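Long-range contacts in lantibiotic dehydratase (Microbispora corallina, PDB 5EHK), which probably dehydrates serine and threonine residues of the NAI-107 precursor peptide, using glutamyl-tRNA in a glutamylation and elimination route: residues G148-R153 with I372-R377; R619-H624 with P800-A805; G850-F855 with R870-R875. All blocks are in the same frame, centred on the assembly; numbering follows the deposited sequence.

How the contacts relate
Read from the N terminus, the three contacts come in series: each closes before the next opens, and none nests in or crosses another. Contact 1 closes a loop of 218 residues by pairing strand 147-155 with strand 366-379. Contact 2 brings the loop at 800-805 back onto strand 620-624. Contact 3 closes the shortest loop, a hairpin of strands 853-861 and 864-872 in the C-terminal family region. The centres of contacts 1 and 2 are 42 Å apart, and those of contacts 2 and 3 are 39 Å apart. The centres of contacts 1 and 3 are 78 Å apart, nearly the sum of the other two spans, so contact 2 lies roughly between them.

Contact 1. Residues G148-R153 with I372-R377; sequences GVSGGR and IDLEVR
Arg-153 and Arg-377 lie side by side and point the same way, off one face of a parallel strand pair. Arg-153 starts with CG anti to its backbone N (chi1 178°) and bends at chi3. Arg-377 instead sets CG anti to its carbonyl carbon and runs extended from CG to NE. The closest side-chain approach is Arg-153 CD to Arg-377 NH1, 3.8 Å. The guanidinium planes are 32° apart, and the two like charges come close, Arg-153 NE to Arg-377 NH1 4.4 Å. Glu-375, two residues back on the same strand, probably eases the repulsion. Arg-377 NE forms a salt bridge with Glu-375 OE2 at 3.1 Å, in the guanidinium plane but above the carboxylate plane. A weak bond from Arg-377 NH2 reaches the same oxygen.

At the other end, Ile-372 points toward 148-153. Ile-372 CG1 lies 3.6 Å from Gly-148 C, so the branch packs on bare glycine backbone. Ser-150 also points across, with OG held between its backbone N and carbonyl carbon. Ser-150 CB sits 3.4 Å from Ile-372 O, and Ser-150 OG is 4.0 Å from Leu-374 CD2.

Two backbone bonds tie the segments. Ile-372 N gives to Val-149 O at 2.9 Å, from above the carbonyl plane. Arg-153 N gives to Val-376 O at 3.2 Å, in the carbonyl plane. Gly-151 and Gly-152 bring no side chain to the part between them, but Gly-152 CA makes a CA-H...O contact with Val-376 O.

The pair is flanked on both sides by further strands. Strand 6-17 runs antiparallel along the far edge of 147-155, where Val-14 bonds to Ser-150. Strand 159-162 lies antiparallel to 366-379, and its Trp-160 packs on Leu-374 and Val-376.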
loop_
_atom_site.group_PDB
_atom_site.type_symbol
_atom_site.label_atom_id
_atom_site.label_comp_id
_atom_site.label_asym_id
_atom_site.label_seq_id
_atom_site.Cartn_x
_atom_site.Cartn_y
_atom_site.Cartn_z
ATOM N N GLY A 148 8.599 38.620 -20.099
ATOM C CA GLY A 148 9.361 38.032 -21.173
ATOM C C GLY A 148 10.785 37.715 -20.799
ATOM O O GLY A 148 11.127 37.751 -19.619
ATOM N N VAL A 149 11.619 37.442 -21.807
ATOM C CA VAL A 149 12.951 36.879 -21.573
ATOM C C VAL A 149 14.079 37.748 -22.139
ATOM O O VAL A 149 13.837 38.605 -22.992
ATOM C CB VAL A 149 13.084 35.466 -22.196
ATOM C CG1 VAL A 149 12.071 34.524 -21.569
ATOM C CG2 VAL A 149 12.851 35.529 -23.691
ATOM N N SER A 150 15.306 37.518 -21.672
ATOM C CA SER A 150 16.482 38.201 -22.220
ATOM C C SER A 150 17.779 37.437 -21.933
ATOM O O SER A 150 17.862 36.640 -20.981
ATOM C CB SER A 150 16.609 39.619 -21.657
ATOM O OG SER A 150 16.883 39.612 -20.262
ATOM N N GLY A 151 18.788 37.686 -22.768
ATOM C CA GLY A 151 20.127 37.144 -22.560
ATOM C C GLY A 151 20.839 37.674 -21.313
ATOM O O GLY A 151 20.530 38.755 -20.801
ATOM N N GLY A 152 21.783 36.891 -20.803
ATOM C CA GLY A 152 22.544 37.256 -19.624
ATOM C C GLY A 152 23.827 36.458 -19.630
ATOM O O GLY A 152 23.918 35.446 -20.299
ATOM N N ARG A 153 24.822 36.888 -18.873
ATOM C CA ARG A 153 26.111 36.222 -18.931
ATOM C C ARG A 153 26.847 36.348 -17.624
ATOM O O ARG A 153 26.690 37.324 -16.899
ATOM C CB ARG A 153 26.934 36.860 -20.045
ATOM C CG ARG A 153 28.335 36.316 -20.223
ATOM C CD ARG A 153 28.998 37.054 -21.350
ATOM N NE ARG A 153 28.218 36.812 -22.557
ATOM C CZ ARG A 153 28.398 35.780 -23.374
ATOM N NH1 ARG A 153 29.357 34.889 -23.129
ATOM N NH2 ARG A 153 27.624 35.651 -24.444
ATOM N N ILE A 372 12.442 41.027 -23.637
ATOM C CA ILE A 372 12.709 42.152 -22.754
ATOM C C ILE A 372 14.016 42.871 -23.096
ATOM O O ILE A 372 15.057 42.227 -23.265
ATOM C CB ILE A 372 12.767 41.678 -21.294
ATOM C CG1 ILE A 372 11.382 41.224 -20.828
ATOM C CG2 ILE A 372 13.320 42.772 -20.387
ATOM C CD1 ILE A 372 10.254 42.241 -21.024
ATOM N N ASP A 373 13.957 44.199 -23.215
ATOM C CA ASP A 373 15.169 45.014 -23.373
ATOM C C ASP A 373 15.830 45.199 -22.016
ATOM O O ASP A 373 15.416 46.030 -21.209
ATOM C CB ASP A 373 14.853 46.373 -24.026
ATOM C CG ASP A 373 16.109 47.211 -24.291
ATOM O OD1 ASP A 373 17.234 46.679 -24.161
ATOM O OD2 ASP A 373 15.970 48.406 -24.639
ATOM N N LEU A 374 16.866 44.409 -21.780
ATOM C CA LEU A 374 17.508 44.333 -20.478
ATOM C C LEU A 374 18.791 43.566 -20.670
ATOM O O LEU A 374 18.812 42.475 -21.246
ATOM C CB LEU A 374 16.609 43.619 -19.464
ATOM C CG LEU A 374 17.037 43.299 -18.019
ATOM C CD1 LEU A 374 17.147 44.539 -17.121
ATOM C CD2 LEU A 374 16.054 42.295 -17.405
ATOM N N GLU A 375 19.875 44.159 -20.208
ATOM C CA GLU A 375 21.145 43.484 -20.222
ATOM C C GLU A 375 21.505 43.141 -18.792
ATOM O O GLU A 375 21.432 43.980 -17.902
ATOM C CB GLU A 375 22.204 44.343 -20.904
ATOM C CG GLU A 375 23.530 43.634 -21.097
ATOM C CD GLU A 375 24.555 44.499 -21.817
ATOM O OE1 GLU A 375 24.287 45.712 -22.029
ATOM O OE2 GLU A 375 25.643 43.962 -22.139
ATOM N N VAL A 376 21.818 41.875 -18.565
ATOM C CA VAL A 376 22.195 41.435 -17.242
ATOM C C VAL A 376 23.517 40.702 -17.272
ATOM O O VAL A 376 23.728 39.799 -18.085
ATOM C CB VAL A 376 21.126 40.542 -16.607
ATOM C CG1 VAL A 376 21.655 39.946 -15.314
ATOM C CG2 VAL A 376 19.863 41.342 -16.332
ATOM N N ARG A 377 24.422 41.118 -16.398
ATOM C CA ARG A 377 25.668 40.403 -16.241
ATOM C C ARG A 377 25.924 40.170 -14.777
ATOM O O ARG A 377 25.643 41.026 -13.946
ATOM C CB ARG A 377 26.828 41.156 -16.887
ATOM C CG ARG A 377 26.853 41.003 -18.386
ATOM C CD ARG A 377 27.734 42.037 -19.027
ATOM N NE ARG A 377 27.479 42.111 -20.460
ATOM C CZ ARG A 377 28.230 41.515 -21.376
ATOM N NH1 ARG A 377 29.293 40.812 -21.002
ATOM N NH2 ARG A 377 27.922 41.633 -22.659
#

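Contact 2. Residues R619-H624 with P800-A805; sequences RLCLVH and PPHIRA
This is side-chain packing of a loop against a strand, helped by one water bridge. The loop 800-805 lies between strands 785-792 and 819-824, and it rests on strand 620-624. Cys-621 and Val-623 point toward the loop.

Val-623 makes the apolar part of the contact with both of its branches. Val-623 CG1, anti to the backbone N, meets Ala-805 CB at 4.1 Å. Val-623 CG2, anti to the carbonyl carbon, meets Ile-803 CD1 at 4.1 Å, and these two side chains cross obliquely. Cys-621 holds SG between its backbone N and carbonyl carbon. Cys-621 SG stands 4.0 Å from His-802 ND1 and approaches the ring obliquely. His-802 starts toward the strand, but its ring turns away, and NE2 makes a weak hydrogen bond to Ala-419 O.

Strand 620-624 is an inner strand of a mixed sheet, flanked by 611-615 and 629-634. Its Leu-620 and Leu-622 do not touch the loop and pack on helix 647-656, consistent with the helix covering the other face of the strand.

Arg-619 supplies the polar end. Its chain leaves in the crowded position (chi1 46°) and bends at chi3 to bring the guanidinium toward the loop. A water at its edge, in plane, bridges to the loop. It accepts a weak bond from Arg-619 NH1 at 2.7 Å and donates to Pro-800 O at 2.7 Å. Arg-619 NH2 is held chiefly by a salt bridge to Glu-630 OE2. The same oxygen accepts the backbone N of His-802, so Glu-630 links Arg-619 to the loop.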
loop_
_atom_site.group_PDB
_atom_site.type_symbol
_atom_site.label_atom_id
_atom_site.label_comp_id
_atom_site.label_asym_id
_atom_site.label_seq_id
_atom_site.Cartn_x
_atom_site.Cartn_y
_atom_site.Cartn_z
ATOM N N ARG A 619 19.249 -0.513 -13.403
ATOM C CA ARG A 619 18.497 0.401 -14.273
ATOM C C ARG A 619 17.833 -0.316 -15.451
ATOM O O ARG A 619 18.230 -1.421 -15.831
ATOM C CB ARG A 619 19.438 1.489 -14.818
ATOM C CG ARG A 619 20.751 0.910 -15.317
ATOM C CD ARG A 619 21.763 1.946 -15.742
ATOM N NE ARG A 619 21.862 1.994 -17.195
ATOM C CZ ARG A 619 22.838 1.440 -17.903
ATOM N NH1 ARG A 619 23.823 0.801 -17.291
ATOM N NH2 ARG A 619 22.827 1.529 -19.227
ATOM N N LEU A 620 16.812 0.317 -16.016
ATOM C CA LEU A 620 16.330 -0.030 -17.332
ATOM C C LEU A 620 17.220 0.699 -18.286
ATOM O O LEU A 620 17.864 1.657 -17.900
ATOM C CB LEU A 620 14.911 0.487 -17.510
ATOM C CG LEU A 620 13.838 -0.310 -16.783
ATOM C CD1 LEU A 620 12.506 0.441 -16.837
ATOM C CD2 LEU A 620 13.749 -1.668 -17.447
ATOM N N CYS A 621 17.260 0.284 -19.542
ATOM C CA CYS A 621 18.006 1.081 -20.533
ATOM C C CYS A 621 17.550 0.948 -21.960
ATOM O O CYS A 621 17.215 -0.144 -22.419
ATOM C CB CYS A 621 19.490 0.790 -20.464
ATOM S SG CYS A 621 19.779 -0.921 -20.445
ATOM N N LEU A 622 17.548 2.083 -22.646
ATOM C CA LEU A 622 17.120 2.176 -24.039
ATOM C C LEU A 622 18.233 1.703 -24.976
ATOM O O LEU A 622 19.389 2.065 -24.791
ATOM C CB LEU A 622 16.791 3.624 -24.351
ATOM C CG LEU A 622 16.082 3.845 -25.660
ATOM C CD1 LEU A 622 14.782 3.048 -25.647
ATOM C CD2 LEU A 622 15.828 5.300 -25.721
ATOM N N VAL A 623 17.885 0.884 -25.960
ATOM C CA VAL A 623 18.883 0.305 -26.853
ATOM C C VAL A 623 18.460 0.487 -28.288
ATOM O O VAL A 623 17.317 0.200 -28.626
ATOM C CB VAL A 623 19.104 -1.195 -26.572
ATOM C CG1 VAL A 623 20.045 -1.793 -27.573
ATOM C CG2 VAL A 623 19.671 -1.366 -25.211
ATOM N N HIS A 624 19.369 0.965 -29.139
ATOM C CA HIS A 624 19.089 0.993 -30.572
ATOM C C HIS A 624 19.426 -0.385 -31.074
ATOM O O HIS A 624 20.600 -0.769 -31.162
ATOM C CB HIS A 624 19.885 2.066 -31.307
ATOM C CG HIS A 624 19.630 2.113 -32.784
ATOM N ND1 HIS A 624 20.555 1.684 -33.715
ATOM C CD2 HIS A 624 18.558 2.547 -33.491
ATOM C CE1 HIS A 624 20.059 1.847 -34.929
ATOM N NE2 HIS A 624 18.847 2.367 -34.824
ATOM N N PRO A 800 29.346 1.699 -18.272
ATOM C CA PRO A 800 29.476 0.889 -19.487
ATOM C C PRO A 800 28.094 0.693 -20.048
ATOM O O PRO A 800 27.153 0.715 -19.252
ATOM C CB PRO A 800 29.967 -0.459 -18.963
ATOM C CG PRO A 800 30.393 -0.208 -17.546
ATOM C CD PRO A 800 29.576 0.922 -17.047
ATOM N N PRO A 801 27.960 0.496 -21.368
ATOM C CA PRO A 801 26.639 0.124 -21.884
ATOM C C PRO A 801 26.264 -1.245 -21.424
ATOM O O PRO A 801 27.095 -2.027 -20.980
ATOM C CB PRO A 801 26.838 0.086 -23.405
ATOM C CG PRO A 801 28.275 -0.103 -23.598
ATOM C CD PRO A 801 28.942 0.650 -22.449
ATOM N N HIS A 802 24.983 -1.534 -21.529
ATOM C CA HIS A 802 24.497 -2.860 -21.243
ATOM C C HIS A 802 23.873 -3.304 -22.504
ATOM O O HIS A 802 22.700 -3.024 -22.735
ATOM C CB HIS A 802 23.406 -2.830 -20.184
ATOM C CG HIS A 802 22.734 -4.152 -19.996
ATOM N ND1 HIS A 802 21.548 -4.475 -20.619
ATOM C CD2 HIS A 802 23.098 -5.245 -19.283
ATOM C CE1 HIS A 802 21.196 -5.702 -20.281
ATOM N NE2 HIS A 802 22.117 -6.190 -19.468
ATOM N N ILE A 803 24.656 -3.951 -23.350
ATOM C CA ILE A 803 24.106 -4.383 -24.623
ATOM C C ILE A 803 24.069 -5.903 -24.739
ATOM O O ILE A 803 25.103 -6.571 -24.816
ATOM C CB ILE A 803 24.885 -3.800 -25.812
ATOM C CG1 ILE A 803 25.060 -2.295 -25.641
ATOM C CG2 ILE A 803 24.185 -4.152 -27.106
ATOM C CD1 ILE A 803 23.773 -1.570 -25.555
ATOM N N ARG A 804 22.860 -6.439 -24.756
ATOM C CA ARG A 804 22.639 -7.872 -24.904
ATOM C C ARG A 804 21.305 -7.989 -25.604
ATOM O O ARG A 804 20.569 -8.943 -25.407
ATOM C CB ARG A 804 22.621 -8.560 -23.532
ATOM C CG ARG A 804 24.009 -8.619 -22.914
ATOM C CD ARG A 804 23.973 -8.701 -21.425
ATOM N NE ARG A 804 25.228 -8.205 -20.876
ATOM C CZ ARG A 804 25.477 -8.137 -19.575
ATOM N NH1 ARG A 804 24.549 -8.553 -18.711
ATOM N NH2 ARG A 804 26.643 -7.662 -19.136
ATOM N N ALA A 805 21.013 -6.966 -26.402
ATOM C CA ALA A 805 19.809 -6.864 -27.202
ATOM C C ALA A 805 19.367 -8.232 -27.779
ATOM O O ALA A 805 20.203 -9.026 -28.222
ATOM C CB ALA A 805 20.017 -5.821 -28.299
HETATM O O HOH W 1 26.180 -0.565 -17.076
#

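Contact 3. Residues G850-F855 with R870-R875; sequences GADRWF and RFRGER
Arg-872 leaves the backbone with CG anti to N, runs straight through chi2 and bends at chi3 (81°). Asp-852 puts CG between its backbone N and carbonyl carbon (chi1 82°), which turns the carboxylate to meet it. The two form a side-on salt bridge. Arg-872 NE gives to the syn lone pair of Asp-852 OD2 at 2.6 Å, and Arg-872 NH2 gives to Asp-852 OD1 at 2.6 Å from above the carboxylate plane. Arg-853 CG lies over one face of the Arg-872 guanidinium, while its own NH1 goes to Gln-928. The remaining nitrogen of Arg-872, NH1, forms a salt bridge with Glu-921.

These residues lie at the open end of a beta hairpin made by strands 853-861 and 864-872, in an antiparallel sheet. Arg-853 with Arg-872 and Phe-855 with Arg-870 are hydrogen-bonded pairs. Trp-854 with Phe-871, between them, is a non-hydrogen-bonded pair. Arg-870 N to Phe-855 O is 2.8 Å. Asp-852, just before its strand, gives its N to Arg-872 O at 2.7 Å. Gly-850, with positive phi, is the C-prime residue of the Schellman motif that ends the preceding helix, 839-848.

On the arginine face, Arg-870 CB sits over the ring of Phe-855, 4.0 Å from its centroid, in a CH-pi contact. The ring and guanidinium planes are 77° apart. Arg-870 NH2 is held by a salt bridge to Glu-924, and Phe-927 meets Phe-855 edge-to-face, so helix 920-942 covers this side. On the other face, Trp-854 CB packs 3.9 Å from Phe-871 CD1, and Val-843 and Leu-842 of helix 839-848 touch Trp-854 and Phe-871 respectively.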
loop_
_atom_site.group_PDB
_atom_site.type_symbol
_atom_site.label_atom_id
_atom_site.label_comp_id
_atom_site.label_asym_id
_atom_site.label_seq_id
_atom_site.Cartn_x
_atom_site.Cartn_y
_atom_site.Cartn_z
ATOM N N GLY A 850 -0.452 -42.517 -19.598
ATOM C CA GLY A 850 0.658 -42.378 -20.510
ATOM C C GLY A 850 1.416 -41.073 -20.459
ATOM O O GLY A 850 2.151 -40.774 -21.398
ATOM N N ALA A 851 1.283 -40.309 -19.374
ATOM C CA ALA A 851 2.046 -39.069 -19.265
ATOM C C ALA A 851 3.501 -39.472 -19.159
ATOM O O ALA A 851 3.820 -40.430 -18.462
ATOM C CB ALA A 851 1.615 -38.263 -18.060
ATOM N N ASP A 852 4.375 -38.787 -19.887
ATOM C CA ASP A 852 5.770 -39.232 -19.999
ATOM C C ASP A 852 6.682 -38.437 -19.076
ATOM O O ASP A 852 7.796 -38.858 -18.747
ATOM C CB ASP A 852 6.260 -39.193 -21.462
ATOM C CG ASP A 852 6.722 -37.801 -21.914
ATOM O OD1 ASP A 852 7.662 -37.730 -22.715
ATOM O OD2 ASP A 852 6.140 -36.771 -21.510
ATOM N N ARG A 853 6.203 -37.269 -18.677
ATOM C CA ARG A 853 6.928 -36.421 -17.761
ATOM C C ARG A 853 5.950 -35.758 -16.801
ATOM O O ARG A 853 4.840 -35.399 -17.184
ATOM C CB ARG A 853 7.702 -35.362 -18.532
ATOM C CG ARG A 853 8.914 -35.885 -19.242
ATOM C CD ARG A 853 9.970 -36.312 -18.244
ATOM N NE ARG A 853 11.064 -37.031 -18.898
ATOM C CZ ARG A 853 11.674 -38.102 -18.398
ATOM N NH1 ARG A 853 11.321 -38.583 -17.220
ATOM N NH2 ARG A 853 12.652 -38.685 -19.078
ATOM N N TRP A 854 6.369 -35.585 -15.555
ATOM C CA TRP A 854 5.569 -34.839 -14.598
ATOM C C TRP A 854 6.523 -34.120 -13.667
ATOM O O TRP A 854 7.658 -34.554 -13.513
ATOM C CB TRP A 854 4.642 -35.761 -13.803
ATOM C CG TRP A 854 5.361 -36.422 -12.675
ATOM C CD1 TRP A 854 6.067 -37.581 -12.734
ATOM C CD2 TRP A 854 5.459 -35.963 -11.324
ATOM N NE1 TRP A 854 6.593 -37.872 -11.515
ATOM C CE2 TRP A 854 6.235 -36.898 -10.623
ATOM C CE3 TRP A 854 4.968 -34.845 -10.637
ATOM C CZ2 TRP A 854 6.526 -36.770 -9.274
ATOM C CZ3 TRP A 854 5.255 -34.709 -9.304
ATOM C CH2 TRP A 854 6.030 -35.667 -8.631
ATOM N N PHE A 855 6.088 -33.010 -13.083
ATOM C CA PHE A 855 6.866 -32.379 -12.026
ATOM C C PHE A 855 5.995 -31.440 -11.194
ATOM O O PHE A 855 4.854 -31.175 -11.556
ATOM C CB PHE A 855 8.137 -31.712 -12.575
ATOM C CG PHE A 855 7.911 -30.432 -13.357
ATOM C CD1 PHE A 855 7.862 -30.443 -14.749
ATOM C CD2 PHE A 855 7.776 -29.203 -12.706
ATOM C CE1 PHE A 855 7.692 -29.249 -15.477
ATOM C CE2 PHE A 855 7.600 -28.000 -13.442
ATOM C CZ PHE A 855 7.554 -28.030 -14.824
ATOM N N ARG A 870 2.867 -30.267 -13.236
ATOM C CA ARG A 870 2.825 -30.391 -14.702
ATOM C C ARG A 870 2.928 -31.813 -15.252
ATOM O O ARG A 870 3.791 -32.556 -14.844
ATOM C CB ARG A 870 3.908 -29.566 -15.371
ATOM C CG ARG A 870 3.534 -29.461 -16.822
ATOM C CD ARG A 870 4.608 -28.947 -17.727
ATOM N NE ARG A 870 5.880 -29.668 -17.689
ATOM C CZ ARG A 870 6.042 -30.934 -18.040
ATOM N NH1 ARG A 870 5.005 -31.656 -18.436
ATOM N NH2 ARG A 870 7.247 -31.476 -17.990
ATOM N N PHE A 871 2.068 -32.174 -16.201
ATOM C CA PHE A 871 2.184 -33.475 -16.870
ATOM C C PHE A 871 2.424 -33.254 -18.345
ATOM O O PHE A 871 1.894 -32.307 -18.925
ATOM C CB PHE A 871 0.919 -34.309 -16.732
ATOM C CG PHE A 871 0.494 -34.548 -15.317
ATOM C CD1 PHE A 871 0.862 -35.702 -14.657
ATOM C CD2 PHE A 871 -0.315 -33.627 -14.658
ATOM C CE1 PHE A 871 0.457 -35.936 -13.361
ATOM C CE2 PHE A 871 -0.717 -33.851 -13.373
ATOM C CZ PHE A 871 -0.324 -35.014 -12.713
ATOM N N ARG A 872 3.221 -34.127 -18.951
ATOM C CA ARG A 872 3.407 -34.102 -20.393
ATOM C C ARG A 872 2.899 -35.405 -20.991
ATOM O O ARG A 872 3.109 -36.489 -20.442
ATOM C CB ARG A 872 4.866 -33.868 -20.761
ATOM C CG ARG A 872 5.098 -33.776 -22.260
ATOM C CD ARG A 872 6.561 -33.512 -22.624
ATOM N NE ARG A 872 7.380 -34.718 -22.589
ATOM C CZ ARG A 872 8.684 -34.713 -22.822
ATOM N NH1 ARG A 872 9.282 -33.567 -23.113
ATOM N NH2 ARG A 872 9.380 -35.841 -22.781
ATOM N N GLY A 873 2.201 -35.290 -22.111
ATOM C CA GLY A 873 1.681 -36.465 -22.778
ATOM C C GLY A 873 0.973 -36.151 -24.072
ATOM O O GLY A 873 0.921 -35.009 -24.534
ATOM N N GLU A 874 0.435 -37.199 -24.665
ATOM C CA GLU A 874 -0.364 -37.091 -25.864
ATOM C C GLU A 874 -1.703 -36.419 -25.568
ATOM O O GLU A 874 -2.375 -36.760 -24.593
ATOM C CB GLU A 874 -0.556 -38.487 -26.453
ATOM C CG GLU A 874 0.768 -39.240 -26.516
ATOM C CD GLU A 874 0.735 -40.468 -27.412
ATOM O OE1 GLU A 874 -0.113 -41.368 -27.171
ATOM O OE2 GLU A 874 1.574 -40.526 -28.350
ATOM N N ARG A 875 -2.050 -35.432 -26.392
ATOM C CA ARG A 875 -3.285 -34.653 -26.256
ATOM C C ARG A 875 -4.541 -35.430 -25.840
ATOM O O ARG A 875 -5.169 -35.077 -24.840
ATOM C CB ARG A 875 -3.545 -33.844 -27.525
ATOM C CG ARG A 875 -2.331 -33.033 -27.969
ATOM C CD ARG A 875 -2.575 -32.208 -29.222
ATOM N NE ARG A 875 -1.526 -31.204 -29.423
ATOM C CZ ARG A 875 -1.403 -30.456 -30.517
ATOM N NH1 ARG A 875 -2.259 -30.602 -31.521
ATOM N NH2 ARG A 875 -0.422 -29.567 -30.614
#